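Local coordinates for protein thymine dioxygenase (PDB 5C3P) that probably oxidises thymine as a metal- and 2-oxoglutarate-dependent dioxygenase of the iron/ascorbate-dependent oxidoreductase family, at residues R192-P197 and S290-C295. Sequence-based numbering, arbitrary orientation.
Sequences RLLHYP and SIAYFC. With AKG (2-oxoglutaric acid), chain F.
Phe-294 CE2 sits over one face of the Arg-192 guanidinium, toward its rim and 3.6 Å from Arg-192 NE; the two planes stand 66° apart. At the guanidinium's edge sits O2 of 2-oxoglutarate, 2.8 Å from Arg-192 NH1 in a bent, weak hydrogen bond (128°). The Phe-294 edge faces the same carboxylate, CZ being 3.3 Å from the ligand's O1. Arg-192 arrives there with CG trans to its backbone N (chi1 -178°) and a bend at chi3. Cutting this side chain back to an alanine is likely to leave O2 without its charged partner and take the packing from Phe-294 CE2. At the ligand's other end, O4 accepts hydrogen bonds from Tyr-196 OH and Ser-290 OG, each at 2.7 Å, and Ser-290 OG also lies in plane at the tyrosine ring's edge. Arg-288 adds a further bond to the ligand. Antiparallel hydrogen bonds, Arg-192 N to Ala-292 O (2.7 Å) and Leu-194 N to Ser-290 O (2.9 Å), set Arg-192 and Ser-290 on the same sheet face. Leu-193 and Ile-291 lie side by side on the opposite face, against helix 57-71. Adjacent strands of this double-stranded beta-helix (cupin) core thus present cation and hydroxyls to the cosubstrate's two carboxylates, consistent with fixing its orientation.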
# COMPACT_ATOMS: atom_id res chain seq x y z
N ARG A 192 0.92 7.27 -1.81
CA ARG A 192 2.38 7.26 -1.82
C ARG A 192 2.95 6.88 -3.18
O ARG A 192 2.86 5.72 -3.60
CB ARG A 192 2.93 6.31 -0.76
CG ARG A 192 4.46 6.30 -0.68
CD ARG A 192 4.99 5.17 0.19
NE ARG A 192 4.89 5.48 1.61
CZ ARG A 192 5.17 4.63 2.60
NH1 ARG A 192 5.55 3.38 2.34
NH2 ARG A 192 5.05 5.03 3.86
N LEU A 193 3.58 7.84 -3.85
CA LEU A 193 4.35 7.56 -5.07
C LEU A 193 5.72 7.01 -4.67
O LEU A 193 6.38 7.58 -3.80
CB LEU A 193 4.52 8.82 -5.89
CG LEU A 193 3.26 9.65 -6.16
CD1 LEU A 193 3.61 10.89 -6.96
CD2 LEU A 193 2.20 8.83 -6.88
N LEU A 194 6.14 5.92 -5.30
CA LEU A 194 7.43 5.30 -5.01
C LEU A 194 8.29 5.21 -6.25
O LEU A 194 7.82 4.93 -7.36
CB LEU A 194 7.26 3.90 -4.43
CG LEU A 194 6.67 3.85 -3.03
CD1 LEU A 194 5.83 2.60 -2.82
CD2 LEU A 194 7.78 3.94 -1.99
N HIS A 195 9.58 5.44 -6.04
CA HIS A 195 10.55 5.32 -7.11
C HIS A 195 11.73 4.57 -6.55
O HIS A 195 12.34 5.01 -5.58
CB HIS A 195 10.97 6.71 -7.59
CG HIS A 195 12.12 6.70 -8.56
ND1 HIS A 195 13.25 7.46 -8.39
CD2 HIS A 195 12.29 6.03 -9.73
CE1 HIS A 195 14.08 7.26 -9.40
NE2 HIS A 195 13.52 6.41 -10.23
N TYR A 196 12.04 3.44 -7.16
CA TYR A 196 13.25 2.70 -6.81
C TYR A 196 14.25 2.90 -7.95
O TYR A 196 14.04 2.39 -9.06
CB TYR A 196 12.91 1.22 -6.62
CG TYR A 196 11.82 0.94 -5.59
CD1 TYR A 196 10.47 0.99 -5.94
CD2 TYR A 196 12.14 0.59 -4.27
CE1 TYR A 196 9.47 0.72 -5.00
CE2 TYR A 196 11.15 0.30 -3.33
CZ TYR A 196 9.82 0.37 -3.70
OH TYR A 196 8.83 0.09 -2.78
N PRO A 197 15.31 3.69 -7.72
CA PRO A 197 16.27 4.00 -8.80
C PRO A 197 16.94 2.77 -9.43
O PRO A 197 17.00 1.70 -8.83
CB PRO A 197 17.34 4.85 -8.12
CG PRO A 197 16.72 5.37 -6.87
CD PRO A 197 15.63 4.42 -6.47
N SER A 290 6.19 2.23 -8.41
CA SER A 290 4.94 1.72 -7.86
C SER A 290 4.23 2.86 -7.17
O SER A 290 4.82 3.92 -6.92
CB SER A 290 5.21 0.58 -6.87
OG SER A 290 5.87 1.08 -5.73
N ILE A 291 2.96 2.62 -6.87
CA ILE A 291 2.11 3.59 -6.20
C ILE A 291 1.25 2.82 -5.19
O ILE A 291 0.51 1.92 -5.58
CB ILE A 291 1.19 4.35 -7.19
CG1 ILE A 291 2.03 5.16 -8.18
CG2 ILE A 291 0.25 5.29 -6.44
CD1 ILE A 291 1.22 5.78 -9.30
N ALA A 292 1.41 3.16 -3.92
CA ALA A 292 0.63 2.57 -2.83
C ALA A 292 -0.36 3.59 -2.29
O ALA A 292 0.00 4.70 -1.95
CB ALA A 292 1.55 2.09 -1.72
N TYR A 293 -1.62 3.19 -2.19
CA TYR A 293 -2.64 4.06 -1.63
C TYR A 293 -3.10 3.42 -0.34
O TYR A 293 -3.79 2.39 -0.37
CB TYR A 293 -3.78 4.23 -2.63
CG TYR A 293 -4.83 5.22 -2.22
CD1 TYR A 293 -4.66 6.58 -2.43
CD2 TYR A 293 -6.01 4.80 -1.63
CE1 TYR A 293 -5.65 7.49 -2.07
CE2 TYR A 293 -7.00 5.69 -1.27
CZ TYR A 293 -6.81 7.03 -1.50
OH TYR A 293 -7.79 7.91 -1.13
N PHE A 294 -2.66 4.00 0.77
CA PHE A 294 -2.91 3.45 2.09
C PHE A 294 -4.24 3.98 2.58
O PHE A 294 -4.42 5.20 2.77
CB PHE A 294 -1.80 3.85 3.07
CG PHE A 294 -0.45 3.34 2.67
CD1 PHE A 294 -0.10 2.01 2.88
CD2 PHE A 294 0.48 4.19 2.07
CE1 PHE A 294 1.15 1.54 2.51
CE2 PHE A 294 1.73 3.72 1.70
CZ PHE A 294 2.07 2.40 1.92
N CYS A 295 -5.18 3.04 2.75
CA CYS A 295 -6.52 3.35 3.21
C CYS A 295 -6.60 3.11 4.71
O CYS A 295 -6.06 2.12 5.24
CB CYS A 295 -7.56 2.50 2.49
SG CYS A 295 -7.46 2.50 0.68
C1 AKG F . 4.84 -0.02 0.92
O1 AKG F . 4.18 -0.20 1.96
O2 AKG F . 5.30 1.12 0.63
C2 AKG F . 5.10 -1.17 0.04
O5 AKG F . 4.87 -2.31 0.44
C3 AKG F . 5.65 -0.94 -1.35
C4 AKG F . 5.50 -2.17 -2.23
C5 AKG F . 5.89 -1.91 -3.67
O3 AKG F . 5.53 -2.74 -4.52
O4 AKG F . 6.57 -0.90 -3.97